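Long-range contacts in lysyl-trna-dependent l-ysyl-phosphatidylgycerol synthase (Bacillus licheniformis, PDB 4V36), which transfers lysine from lysyl-tRNA to phosphatidylglycerol, a lipid modification associated with bacterial resistance: residues E9-D15 / G38-Y44; F43-D47 / L76-F81; V63-P67 / I97-D101. All coordinates share one frame; numbering follows the deposited sequence.

From the N terminus, contact 1 comes first: the loop 9-15 returns, after helix 16-25, to the outermost strand 41-44. Contact 2 begins on that same strand, sharing Phe43 and Tyr44, and closes across the two strands 50-57 and 60-69 onto helix 74-87. Contact 3 opens at 63-67, inside the span of contact 2, and ends at 97-101 beyond the helix, so these two cross, whereas contact 1 has closed before contact 3 begins. Ile10 packs on Phe81 between contacts 1 and 2, Phe81 on Val63 between contacts 2 and 3. Together they tie the N-terminal loop, the sheet edge and helix 74-87 to the first parallel strand pair.

Contact 1 of 3, residues E9-D15 / G38-Y44; sequences EIGEEPD and GDKRFFY
Glu12 and Phe42 form a single antiparallel, hydrogen-bonded bridge, their CA atoms 4.9 Å apart: Phe42 N donates to Glu12 O at 2.9 Å, and Glu12 N returns a bond to Phe42 O whose modelled length is too short to be trusted. Beside the bridge, Arg41 bends at chi3 (62°), which folds its guanidinium back over the loop 9-15. NE donates to Ile10 O at 3.1 Å, the acceptor lying well off the guanidinium plane, while NH2 reaches Gly11 O at the edge of the group in a weak bond. NH1 completes the grip with a weak, bent salt bridge to Glu13 OE1 (3.2 Å), the carboxylate standing steeply, 73°, to the guanidinium. In the fold, the loop 9-15 runs along the outer side of strand 41-44, the end strand of the mixed sheet in this acetyltransferase-clan domain; the opposite edge of that strand pairs with strand 50-57. Pro14 sets its CB over one face of the Phe42 ring, 4.1 Å from CE2, and that same CB lies 3.4 Å from Lys40 O. At the far end Glu12 OE1, which is held in a salt bridge by Lys18, meets the edge of the Tyr44 ring at CD2 (3.3 Å). A water joins Tyr44 OH to the backbone O of Asp15, the residue at the N-cap position of helix 16-25.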
ATOM      1  N   GLU A   9      -2.271 -26.672  -8.955  1.00 68.64           N
ATOM      2  CA  GLU A   9      -1.502 -25.435  -8.999  1.00 67.82           C
ATOM      3  C   GLU A   9      -1.000 -25.044  -7.610  1.00 58.02           C
ATOM      4  O   GLU A   9      -1.647 -25.327  -6.601  1.00 51.68           O
ATOM      5  CB  GLU A   9      -2.340 -24.302  -9.599  1.00 77.10           C
ATOM      6  CG  GLU A   9      -1.532 -23.080 -10.004  1.00 84.34           C
ATOM      7  CD  GLU A   9      -0.427 -23.415 -10.989  1.00 91.70           C
ATOM      8  OE1 GLU A   9      -0.687 -24.180 -11.943  1.00 96.20           O
ATOM      9  OE2 GLU A   9       0.706 -22.920 -10.805  1.00 88.77           O
ATOM     10  N   ILE A  10       0.159 -24.395  -7.574  1.00 53.87           N
ATOM     11  CA  ILE A  10       0.803 -24.005  -6.325  1.00 51.35           C
ATOM     12  C   ILE A  10      -0.014 -22.964  -5.555  1.00 44.98           C
ATOM     13  O   ILE A  10      -0.646 -22.090  -6.150  1.00 43.00           O
ATOM     14  CB  ILE A  10       2.230 -23.458  -6.596  1.00 38.52           C
ATOM     15  CG1 ILE A  10       2.964 -23.146  -5.288  1.00 40.07           C
ATOM     16  CG2 ILE A  10       2.180 -22.235  -7.504  1.00 29.98           C
ATOM     17  CD1 ILE A  10       4.378 -22.646  -5.490  1.00 43.73           C
ATOM     18  N   GLY A  11      -0.018 -23.080  -4.229  1.00 42.01           N
ATOM     19  CA  GLY A  11      -0.682 -22.111  -3.379  1.00 45.31           C
ATOM     20  C   GLY A  11      -2.127 -22.450  -3.072  1.00 49.69           C
ATOM     21  O   GLY A  11      -2.677 -23.414  -3.605  1.00 49.14           O
ATOM     22  N   GLU A  12      -2.742 -21.648  -2.207  1.00 46.78           N
ATOM     23  CA  GLU A  12      -4.135 -21.840  -1.826  1.00 35.42           C
ATOM     24  C   GLU A  12      -5.027 -20.737  -2.382  1.00 38.40           C
ATOM     25  O   GLU A  12      -4.561 -19.635  -2.671  1.00 34.91           O
ATOM     26  CB  GLU A  12      -4.278 -21.888  -0.303  1.00 37.42           C
ATOM     27  CG  GLU A  12      -3.458 -22.964   0.384  1.00 49.06           C
ATOM     28  CD  GLU A  12      -3.632 -22.943   1.891  1.00 55.63           C
ATOM     29  OE1 GLU A  12      -4.472 -22.158   2.382  1.00 53.29           O
ATOM     30  OE2 GLU A  12      -2.929 -23.709   2.585  1.00 63.03           O
ATOM     31  N   GLU A  13      -6.311 -21.045  -2.522  1.00 42.81           N
ATOM     32  CA  GLU A  13      -7.310 -20.054  -2.902  1.00 37.23           C
ATOM     33  C   GLU A  13      -7.458 -19.040  -1.772  1.00 38.31           C
ATOM     34  O   GLU A  13      -7.451 -19.417  -0.599  1.00 38.01           O
ATOM     35  CB  GLU A  13      -8.650 -20.736  -3.202  1.00 51.49           C
ATOM     36  CG  GLU A  13      -9.641 -19.901  -4.002  1.00 60.67           C
ATOM     37  CD  GLU A  13      -9.319 -19.864  -5.486  1.00 72.11           C
ATOM     38  OE1 GLU A  13      -8.368 -20.555  -5.911  1.00 74.78           O
ATOM     39  OE2 GLU A  13     -10.023 -19.149  -6.230  1.00 74.45           O
ATOM     40  N   PRO A  14      -7.576 -17.747  -2.116  1.00 40.64           N
ATOM     41  CA  PRO A  14      -7.735 -16.702  -1.097  1.00 37.43           C
ATOM     42  C   PRO A  14      -8.980 -16.898  -0.235  1.00 40.24           C
ATOM     43  O   PRO A  14     -10.099 -16.869  -0.749  1.00 46.45           O
ATOM     44  CB  PRO A  14      -7.840 -15.414  -1.924  1.00 34.34           C
ATOM     45  CG  PRO A  14      -8.180 -15.861  -3.313  1.00 31.44           C
ATOM     46  CD  PRO A  14      -7.505 -17.181  -3.473  1.00 35.66           C
ATOM     47  N   ASP A  15      -8.776 -17.101   1.063  1.00 40.52           N
ATOM     48  CA  ASP A  15      -9.877 -17.288   2.003  1.00 43.83           C
ATOM     49  C   ASP A  15      -9.845 -16.223   3.096  1.00 51.18           C
ATOM     50  O   ASP A  15      -8.955 -16.230   3.949  1.00 47.42           O
ATOM     51  CB  ASP A  15      -9.820 -18.685   2.622  1.00 43.17           C
ATOM     52  CG  ASP A  15     -10.951 -18.934   3.602  1.00 57.76           C
ATOM     53  OD1 ASP A  15     -12.036 -18.342   3.426  1.00 65.65           O
ATOM     54  OD2 ASP A  15     -10.755 -19.724   4.549  1.00 59.54           O
ATOM     55  N   GLY A  38      -8.814 -10.480  -2.621  1.00 17.90           N
ATOM     56  CA  GLY A  38      -9.126 -11.750  -3.252  1.00 18.07           C
ATOM     57  C   GLY A  38      -8.512 -11.921  -4.628  1.00 29.24           C
ATOM     58  O   GLY A  38      -8.981 -12.733  -5.426  1.00 37.71           O
ATOM     59  N   ASP A  39      -7.460 -11.160  -4.907  1.00 19.08           N
ATOM     60  CA  ASP A  39      -6.805 -11.218  -6.210  1.00 26.65           C
ATOM     61  C   ASP A  39      -5.395 -11.788  -6.104  1.00 25.30           C
ATOM     62  O   ASP A  39      -4.601 -11.690  -7.040  1.00 25.02           O
ATOM     63  CB  ASP A  39      -6.765  -9.829  -6.851  1.00 26.41           C
ATOM     64  CG  ASP A  39      -5.953  -8.834  -6.042  1.00 29.57           C
ATOM     65  OD1 ASP A  39      -5.762  -9.065  -4.829  1.00 29.65           O
ATOM     66  OD2 ASP A  39      -5.512  -7.818  -6.618  1.00 25.21           O
ATOM     67  N   LYS A  40      -5.089 -12.379  -4.954  1.00 25.75           N
ATOM     68  CA  LYS A  40      -3.792 -13.008  -4.732  1.00 26.30           C
ATOM     69  C   LYS A  40      -3.961 -14.379  -4.090  1.00 25.90           C
ATOM     70  O   LYS A  40      -4.824 -14.569  -3.234  1.00 22.55           O
ATOM     71  CB  LYS A  40      -2.907 -12.122  -3.854  1.00 20.81           C
ATOM     72  CG  LYS A  40      -2.406 -10.865  -4.544  1.00 27.28           C
ATOM     73  CD  LYS A  40      -1.715  -9.938  -3.562  1.00 25.35           C
ATOM     74  CE  LYS A  40      -2.702  -9.377  -2.553  1.00 26.05           C
ATOM     75  NZ  LYS A  40      -3.775  -8.587  -3.219  1.00 22.57           N
ATOM     76  N   ARG A  41      -3.137 -15.334  -4.511  1.00 25.95           N
ATOM     77  CA  ARG A  41      -3.152 -16.665  -3.917  1.00 26.78           C
ATOM     78  C   ARG A  41      -2.324 -16.681  -2.639  1.00 26.33           C
ATOM     79  O   ARG A  41      -1.418 -15.866  -2.466  1.00 20.68           O
ATOM     80  CB  ARG A  41      -2.631 -17.709  -4.906  1.00 27.21           C
ATOM     81  CG  ARG A  41      -3.472 -17.842  -6.166  1.00 36.83           C
ATOM     82  CD  ARG A  41      -3.016 -19.016  -7.019  1.00 40.68           C
ATOM     83  NE  ARG A  41      -3.151 -20.289  -6.316  1.00 43.26           N
ATOM     84  CZ  ARG A  41      -4.257 -21.025  -6.305  1.00 46.47           C
ATOM     85  NH1 ARG A  41      -5.336 -20.615  -6.959  1.00 44.20           N
ATOM     86  NH2 ARG A  41      -4.288 -22.171  -5.639  1.00 50.89           N
ATOM     87  N   PHE A  42      -2.640 -17.609  -1.743  1.00 30.18           N
ATOM     88  CA  PHE A  42      -1.955 -17.686  -0.458  1.00 30.32           C
ATOM     89  C   PHE A  42      -1.116 -18.952  -0.339  1.00 37.11           C
ATOM     90  O   PHE A  42      -1.487 -20.007  -0.853  1.00 44.59           O
ATOM     91  CB  PHE A  42      -2.965 -17.622   0.691  1.00 24.81           C
ATOM     92  CG  PHE A  42      -3.704 -16.317   0.780  1.00 25.74           C
ATOM     93  CD1 PHE A  42      -3.153 -15.155   0.264  1.00 32.42           C
ATOM     94  CD2 PHE A  42      -4.949 -16.252   1.381  1.00 28.66           C
ATOM     95  CE1 PHE A  42      -3.831 -13.955   0.346  1.00 24.86           C
ATOM     96  CE2 PHE A  42      -5.632 -15.056   1.466  1.00 34.49           C
ATOM     97  CZ  PHE A  42      -5.072 -13.905   0.946  1.00 24.88           C
ATOM     98  N   PHE A  43       0.020 -18.837   0.342  1.00 32.81           N
ATOM     99  CA  PHE A  43       0.867 -19.989   0.620  1.00 27.73           C
ATOM    100  C   PHE A  43       1.243 -20.020   2.096  1.00 30.77           C
ATOM    101  O   PHE A  43       2.141 -19.301   2.532  1.00 34.23           O
ATOM    102  CB  PHE A  43       2.128 -19.963  -0.248  1.00 25.33           C
ATOM    103  CG  PHE A  43       2.990 -21.187  -0.102  1.00 32.68           C
ATOM    104  CD1 PHE A  43       2.773 -22.300  -0.898  1.00 37.52           C
ATOM    105  CD2 PHE A  43       4.016 -21.226   0.829  1.00 32.16           C
ATOM    106  CE1 PHE A  43       3.563 -23.429  -0.767  1.00 40.54           C
ATOM    107  CE2 PHE A  43       4.808 -22.352   0.965  1.00 39.74           C
ATOM    108  CZ  PHE A  43       4.581 -23.454   0.166  1.00 38.20           C
ATOM    109  N   TYR A  44       0.545 -20.850   2.862  1.00 34.47           N
ATOM    110  CA  TYR A  44       0.840 -21.001   4.281  1.00 38.90           C
ATOM    111  C   TYR A  44       1.949 -22.021   4.489  1.00 38.43           C
ATOM    112  O   TYR A  44       1.996 -23.046   3.808  1.00 42.07           O
ATOM    113  CB  TYR A  44      -0.412 -21.417   5.054  1.00 32.35           C
ATOM    114  CG  TYR A  44      -1.472 -20.342   5.127  1.00 35.23           C
ATOM    115  CD1 TYR A  44      -1.476 -19.414   6.160  1.00 39.19           C
ATOM    116  CD2 TYR A  44      -2.470 -20.255   4.166  1.00 39.69           C
ATOM    117  CE1 TYR A  44      -2.443 -18.428   6.233  1.00 40.52           C
ATOM    118  CE2 TYR A  44      -3.440 -19.272   4.230  1.00 38.12           C
ATOM    119  CZ  TYR A  44      -3.421 -18.361   5.264  1.00 34.73           C
ATOM    120  OH  TYR A  44      -4.386 -17.383   5.333  1.00 32.09           O
TER
HETATM  121  O   HOH W   1      -6.424 -18.115   3.669  1.00 47.07           O

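Contact 2 of 3, residues F43-D47 / L76-F81; sequences FYSSD and LVIKEF
The ring of Phe43 receives Phe81 in an edge-to-face, T-shaped pair, with centroids 5.3 Å apart and planes at 72°. Phe43 has CG anti to its backbone N (chi1 -175°), which swings the ring off the strand and against the helix; there Phe81 presents its edge, CD1 standing over the Phe43 face 3.6 Å from CG. The helix backbone joins in, since Phe81 CA makes a CH-pi contact with the centroid of the same ring at 4.1 Å, and Glu80 CB lies at the rim of Phe43 in its plane. Beyond CB, Glu80 runs out straight (chi2 175°) and delivers its carboxylate to the turn that follows the strand. Both oxygens use their syn lone pairs on Ser46: OE1 accepts from the backbone N at 3.1 Å and OE2 from OG at 2.5 Å. Gripped at both oxygens by one residue, the carboxylate is fixed in its rotation. Ser45 CB packs on Val77 CB at 3.7 Å, and Asp47 CB rests against Leu76 CD2, while the carboxylate of Asp47 bonds through OD2 to Ser73 OG. Helix 74-87 thus lies across one side of the sheet at its outer end, with Val77 also touching Ala50 and Ile52 of strand 50-57 and Phe81 reaching Leu61 and Val63 of strand 60-69.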
ATOM      1  N   PHE A  43       0.020 -18.837   0.342  1.00 32.81           N
ATOM      2  CA  PHE A  43       0.867 -19.989   0.620  1.00 27.73           C
ATOM      3  C   PHE A  43       1.243 -20.020   2.096  1.00 30.77           C
ATOM      4  O   PHE A  43       2.141 -19.301   2.532  1.00 34.23           O
ATOM      5  CB  PHE A  43       2.128 -19.963  -0.248  1.00 25.33           C
ATOM      6  CG  PHE A  43       2.990 -21.187  -0.102  1.00 32.68           C
ATOM      7  CD1 PHE A  43       2.773 -22.300  -0.898  1.00 37.52           C
ATOM      8  CD2 PHE A  43       4.016 -21.226   0.829  1.00 32.16           C
ATOM      9  CE1 PHE A  43       3.563 -23.429  -0.767  1.00 40.54           C
ATOM     10  CE2 PHE A  43       4.808 -22.352   0.965  1.00 39.74           C
ATOM     11  CZ  PHE A  43       4.581 -23.454   0.166  1.00 38.20           C
ATOM     12  N   TYR A  44       0.545 -20.850   2.862  1.00 34.47           N
ATOM     13  CA  TYR A  44       0.840 -21.001   4.281  1.00 38.90           C
ATOM     14  C   TYR A  44       1.949 -22.021   4.489  1.00 38.43           C
ATOM     15  O   TYR A  44       1.996 -23.046   3.808  1.00 42.07           O
ATOM     16  CB  TYR A  44      -0.412 -21.417   5.054  1.00 32.35           C
ATOM     17  CG  TYR A  44      -1.472 -20.342   5.127  1.00 35.23           C
ATOM     18  CD1 TYR A  44      -1.476 -19.414   6.160  1.00 39.19           C
ATOM     19  CD2 TYR A  44      -2.470 -20.255   4.166  1.00 39.69           C
ATOM     20  CE1 TYR A  44      -2.443 -18.428   6.233  1.00 40.52           C
ATOM     21  CE2 TYR A  44      -3.440 -19.272   4.230  1.00 38.12           C
ATOM     22  CZ  TYR A  44      -3.421 -18.361   5.264  1.00 34.73           C
ATOM     23  OH  TYR A  44      -4.386 -17.383   5.333  1.00 32.09           O
ATOM     24  N   SER A  45       2.844 -21.735   5.427  1.00 39.23           N
ATOM     25  CA  SER A  45       3.930 -22.650   5.746  1.00 43.47           C
ATOM     26  C   SER A  45       3.396 -23.875   6.477  1.00 51.74           C
ATOM     27  O   SER A  45       2.303 -23.841   7.043  1.00 54.77           O
ATOM     28  CB  SER A  45       4.995 -21.950   6.591  1.00 40.22           C
ATOM     29  OG  SER A  45       4.441 -21.441   7.792  1.00 46.58           O
ATOM     30  N   SER A  46       4.170 -24.955   6.460  1.00 57.28           N
ATOM     31  CA  SER A  46       3.788 -26.183   7.150  1.00 61.59           C
ATOM     32  C   SER A  46       3.705 -25.953   8.656  1.00 59.01           C
ATOM     33  O   SER A  46       2.950 -26.624   9.359  1.00 59.27           O
ATOM     34  CB  SER A  46       4.780 -27.303   6.838  1.00 69.19           C
ATOM     35  OG  SER A  46       6.097 -26.934   7.205  1.00 74.40           O
ATOM     36  N   ASP A  47       4.489 -24.995   9.142  1.00 58.69           N
ATOM     37  CA  ASP A  47       4.469 -24.618  10.548  1.00 55.78           C
ATOM     38  C   ASP A  47       3.143 -23.953  10.910  1.00 57.03           C
ATOM     39  O   ASP A  47       2.675 -24.054  12.044  1.00 58.55           O
ATOM     40  CB  ASP A  47       5.638 -23.682  10.862  1.00 59.50           C
ATOM     41  CG  ASP A  47       5.723 -23.325  12.331  1.00 78.33           C
ATOM     42  OD1 ASP A  47       5.314 -24.153  13.172  1.00 89.87           O
ATOM     43  OD2 ASP A  47       6.202 -22.215  12.644  1.00 80.16           O
ATOM     44  N   LEU A  76      11.508 -20.522   6.851  1.00 44.29           N
ATOM     45  CA  LEU A  76      10.842 -21.776   6.521  1.00 43.42           C
ATOM     46  C   LEU A  76       9.860 -21.619   5.362  1.00 39.07           C
ATOM     47  O   LEU A  76       9.863 -22.420   4.429  1.00 37.36           O
ATOM     48  CB  LEU A  76      10.113 -22.329   7.748  1.00 44.15           C
ATOM     49  CG  LEU A  76       9.316 -23.617   7.530  1.00 45.01           C
ATOM     50  CD1 LEU A  76      10.217 -24.728   7.013  1.00 45.15           C
ATOM     51  CD2 LEU A  76       8.624 -24.041   8.813  1.00 49.50           C
ATOM     52  N   VAL A  77       9.024 -20.586   5.423  1.00 36.91           N
ATOM     53  CA  VAL A  77       7.996 -20.383   4.408  1.00 34.17           C
ATOM     54  C   VAL A  77       8.612 -19.987   3.065  1.00 36.40           C
ATOM     55  O   VAL A  77       8.116 -20.378   2.007  1.00 42.60           O
ATOM     56  CB  VAL A  77       6.960 -19.316   4.852  1.00 37.71           C
ATOM     57  CG1 VAL A  77       7.620 -17.961   5.076  1.00 30.86           C
ATOM     58  CG2 VAL A  77       5.830 -19.209   3.838  1.00 23.05           C
ATOM     59  N   ILE A  78       9.703 -19.228   3.110  1.00 31.09           N
ATOM     60  CA  ILE A  78      10.403 -18.828   1.895  1.00 31.03           C
ATOM     61  C   ILE A  78      11.061 -20.044   1.256  1.00 34.69           C
ATOM     62  O   ILE A  78      11.048 -20.203   0.036  1.00 38.50           O
ATOM     63  CB  ILE A  78      11.459 -17.743   2.183  1.00 36.26           C
ATOM     64  CG1 ILE A  78      10.777 -16.453   2.644  1.00 33.10           C
ATOM     65  CG2 ILE A  78      12.306 -17.472   0.949  1.00 32.41           C
ATOM     66  CD1 ILE A  78      11.742 -15.364   3.042  1.00 25.10           C
ATOM     67  N   LYS A  79      11.617 -20.910   2.097  1.00 34.35           N
ATOM     68  CA  LYS A  79      12.253 -22.139   1.637  1.00 38.09           C
ATOM     69  C   LYS A  79      11.246 -23.067   0.963  1.00 36.40           C
ATOM     70  O   LYS A  79      11.508 -23.603  -0.112  1.00 39.31           O
ATOM     71  CB  LYS A  79      12.928 -22.855   2.809  1.00 43.87           C
ATOM     72  CG  LYS A  79      13.659 -24.133   2.434  1.00 43.28           C
ATOM     73  CD  LYS A  79      14.329 -24.747   3.653  1.00 54.11           C
ATOM     74  CE  LYS A  79      15.078 -26.020   3.300  1.00 59.36           C
ATOM     75  NZ  LYS A  79      15.727 -26.624   4.497  1.00 63.56           N
ATOM     76  N   GLU A  80      10.093 -23.246   1.601  1.00 31.55           N
ATOM     77  CA  GLU A  80       9.050 -24.121   1.075  1.00 38.80           C
ATOM     78  C   GLU A  80       8.427 -23.566  -0.203  1.00 44.18           C
ATOM     79  O   GLU A  80       8.174 -24.308  -1.151  1.00 59.40           O
ATOM     80  CB  GLU A  80       7.960 -24.345   2.127  1.00 40.92           C
ATOM     81  CG  GLU A  80       8.424 -25.124   3.345  1.00 47.32           C
ATOM     82  CD  GLU A  80       7.354 -25.221   4.415  1.00 53.90           C
ATOM     83  OE1 GLU A  80       6.310 -24.548   4.278  1.00 53.18           O
ATOM     84  OE2 GLU A  80       7.555 -25.970   5.394  1.00 62.96           O
ATOM     85  N   PHE A  81       8.179 -22.259  -0.220  1.00 39.20           N
ATOM     86  CA  PHE A  81       7.563 -21.610  -1.373  1.00 34.54           C
ATOM     87  C   PHE A  81       8.465 -21.680  -2.601  1.00 29.48           C
ATOM     88  O   PHE A  81       8.008 -22.008  -3.696  1.00 35.69           O
ATOM     89  CB  PHE A  81       7.227 -20.153  -1.050  1.00 29.26           C
ATOM     90  CG  PHE A  81       6.565 -19.417  -2.180  1.00 30.57           C
ATOM     91  CD1 PHE A  81       5.226 -19.619  -2.464  1.00 26.60           C
ATOM     92  CD2 PHE A  81       7.282 -18.519  -2.954  1.00 25.02           C
ATOM     93  CE1 PHE A  81       4.614 -18.945  -3.504  1.00 22.32           C
ATOM     94  CE2 PHE A  81       6.674 -17.843  -3.994  1.00 27.53           C
ATOM     95  CZ  PHE A  81       5.339 -18.055  -4.270  1.00 21.18           C
TER

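Contact 3 of 3, residues V63-P67 / I97-D101; sequences VLGDP and IERED
Asp66 reaches across to the chain leaving strand 91-97, where Glu98 N donates to its OD2 at 3.0 Å. The contact belongs to a beta-alpha-beta crossover: strand 60-69 leads through helix 74-87 to strand 91-97, alongside it in the sheet. The close-packed part is at Gly65, Asp66 and Ile97, all buried. Gly65 and Ile97 have their CA atoms 4.6 Å apart, and Ile97 CG2 lies on the carbonyl carbon of Gly65. With CG anti to its own carbonyl carbon (chi1 -67°), Asp66 turns its carboxylate over to Ile97 and Glu98; OD2 takes the backbone N-H on its syn lone pair, and OD1 is hydrogen-bonded to Tyr105 OH of helix 102-106. The looser side is at Asp101, partly exposed and poorly ordered, which follows the exposed 3-10 turn 99-100. As modelled, its OD2 stands 3.2 Å from Asp66 OD2, their carboxylate planes nearly perpendicular (83°); if this placement of a poorly ordered side chain holds, one of the two acids may carry a proton. On the ordered side, Ile97 CB sits 3.5 Å from Asp66 OD1.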
ATOM      1  N   VAL A  63       5.531 -12.259  -5.606  1.00 19.92           N
ATOM      2  CA  VAL A  63       5.149 -12.175  -4.201  1.00 17.76           C
ATOM      3  C   VAL A  63       4.994 -10.721  -3.765  1.00 20.59           C
ATOM      4  O   VAL A  63       5.822  -9.875  -4.099  1.00 24.16           O
ATOM      5  CB  VAL A  63       6.186 -12.872  -3.295  1.00 22.90           C
ATOM      6  CG1 VAL A  63       5.801 -12.739  -1.829  1.00 16.49           C
ATOM      7  CG2 VAL A  63       6.330 -14.334  -3.681  1.00 20.61           C
ATOM      8  N   LEU A  64       3.927 -10.434  -3.024  1.00 15.28           N
ATOM      9  CA  LEU A  64       3.691  -9.086  -2.522  1.00 18.18           C
ATOM     10  C   LEU A  64       4.271  -8.903  -1.121  1.00 17.51           C
ATOM     11  O   LEU A  64       3.685  -9.344  -0.133  1.00 22.75           O
ATOM     12  CB  LEU A  64       2.194  -8.769  -2.514  1.00 15.30           C
ATOM     13  CG  LEU A  64       1.819  -7.352  -2.075  1.00 22.71           C
ATOM     14  CD1 LEU A  64       2.453  -6.324  -3.001  1.00 26.49           C
ATOM     15  CD2 LEU A  64       0.311  -7.177  -2.032  1.00 24.50           C
ATOM     16  N   GLY A  65       5.429  -8.255  -1.045  1.00 15.24           N
ATOM     17  CA  GLY A  65       6.054  -7.944   0.227  1.00 17.71           C
ATOM     18  C   GLY A  65       6.711  -9.129   0.906  1.00 19.98           C
ATOM     19  O   GLY A  65       6.826 -10.209   0.330  1.00 19.47           O
ATOM     20  N   ASP A  66       7.154  -8.912   2.141  1.00 22.35           N
ATOM     21  CA  ASP A  66       7.718  -9.975   2.962  1.00 22.89           C
ATOM     22  C   ASP A  66       6.598 -10.878   3.476  1.00 27.96           C
ATOM     23  O   ASP A  66       5.426 -10.512   3.393  1.00 34.57           O
ATOM     24  CB  ASP A  66       8.519  -9.378   4.125  1.00 25.88           C
ATOM     25  CG  ASP A  66       9.759  -8.642   3.659  1.00 27.09           C
ATOM     26  OD1 ASP A  66      10.731  -9.313   3.254  1.00 31.13           O
ATOM     27  OD2 ASP A  66       9.766  -7.393   3.707  1.00 35.58           O
ATOM     28  N   PRO A  67       6.947 -12.070   3.992  1.00 26.25           N
ATOM     29  CA  PRO A  67       5.906 -12.930   4.564  1.00 30.40           C
ATOM     30  C   PRO A  67       5.194 -12.289   5.755  1.00 35.00           C
ATOM     31  O   PRO A  67       5.719 -11.358   6.365  1.00 37.76           O
ATOM     32  CB  PRO A  67       6.683 -14.173   5.009  1.00 28.93           C
ATOM     33  CG  PRO A  67       7.882 -14.198   4.136  1.00 20.28           C
ATOM     34  CD  PRO A  67       8.248 -12.759   3.922  1.00 24.26           C
ATOM     35  N   ILE A  97       9.742  -5.582  -0.718  1.00 27.51           N
ATOM     36  CA  ILE A  97      10.260  -6.106   0.539  1.00 28.54           C
ATOM     37  C   ILE A  97      11.076  -5.017   1.221  1.00 23.41           C
ATOM     38  O   ILE A  97      11.350  -3.977   0.623  1.00 27.65           O
ATOM     39  CB  ILE A  97      11.135  -7.356   0.333  1.00 26.75           C
ATOM     40  CG1 ILE A  97      12.460  -6.978  -0.334  1.00 21.66           C
ATOM     41  CG2 ILE A  97      10.385  -8.401  -0.482  1.00 21.75           C
ATOM     42  CD1 ILE A  97      13.428  -8.131  -0.464  1.00 25.42           C
ATOM     43  N   GLU A  98      11.466  -5.253   2.469  1.00 26.51           N
ATOM     44  CA  GLU A  98      12.226  -4.261   3.219  1.00 31.00           C
ATOM     45  C   GLU A  98      13.673  -4.705   3.416  1.00 28.79           C
ATOM     46  O   GLU A  98      13.991  -5.888   3.287  1.00 25.80           O
ATOM     47  CB  GLU A  98      11.558  -3.987   4.567  1.00 33.40           C
ATOM     48  CG  GLU A  98      10.140  -3.449   4.442  1.00 39.38           C
ATOM     49  CD  GLU A  98       9.520  -3.102   5.780  1.00 55.44           C
ATOM     50  OE1 GLU A  98      10.260  -3.046   6.784  1.00 67.98           O
ATOM     51  OE2 GLU A  98       8.291  -2.886   5.827  1.00 60.18           O
ATOM     52  N   ARG A  99      14.542  -3.747   3.727  1.00 30.08           N
ATOM     53  CA  ARG A  99      15.980  -3.992   3.798  1.00 37.43           C
ATOM     54  C   ARG A  99      16.374  -4.982   4.894  1.00 44.14           C
ATOM     55  O   ARG A  99      17.267  -5.807   4.700  1.00 49.42           O
ATOM     56  CB  ARG A  99      16.727  -2.671   4.004  1.00 39.43           C
ATOM     57  CG  ARG A  99      18.210  -2.834   4.310  1.00 43.39           C
ATOM     58  CD  ARG A  99      18.962  -1.521   4.169  1.00 42.44           C
ATOM     59  NE  ARG A  99      19.036  -1.082   2.777  1.00 38.15           N
ATOM     60  CZ  ARG A  99      19.941  -1.516   1.906  1.00 38.18           C
ATOM     61  NH1 ARG A  99      20.851  -2.406   2.281  1.00 33.09           N
ATOM     62  NH2 ARG A  99      19.936  -1.065   0.658  1.00 36.20           N
ATOM     63  N   GLU A 100      15.696  -4.917   6.036  1.00 48.00           N
ATOM     64  CA  GLU A 100      16.072  -5.739   7.183  1.00 52.64           C
ATOM     65  C   GLU A 100      15.756  -7.221   6.979  1.00 48.04           C
ATOM     66  O   GLU A 100      16.026  -8.045   7.854  1.00 52.22           O
ATOM     67  CB  GLU A 100      15.380  -5.235   8.452  1.00 61.71           C
ATOM     68  CG  GLU A 100      13.927  -5.655   8.595  1.00 75.34           C
ATOM     69  CD  GLU A 100      12.993  -4.851   7.714  1.00 91.84           C
ATOM     70  OE1 GLU A 100      13.403  -3.770   7.241  1.00 93.14           O
ATOM     71  OE2 GLU A 100      11.849  -5.303   7.497  1.00100.00           O
ATOM     72  N   ASP A 101      15.192  -7.557   5.824  1.00 48.60           N
ATOM     73  CA  ASP A 101      14.853  -8.941   5.515  1.00 57.71           C
ATOM     74  C   ASP A 101      15.619  -9.457   4.300  1.00 46.68           C
ATOM     75  O   ASP A 101      15.323 -10.534   3.785  1.00 48.64           O
ATOM     76  CB  ASP A 101      13.346  -9.077   5.278  1.00 70.73           C
ATOM     77  CG  ASP A 101      12.527  -8.669   6.486  1.00 83.08           C
ATOM     78  OD1 ASP A 101      12.996  -8.885   7.624  1.00 90.63           O
ATOM     79  OD2 ASP A 101      11.415  -8.132   6.299  1.00 84.80           O
TER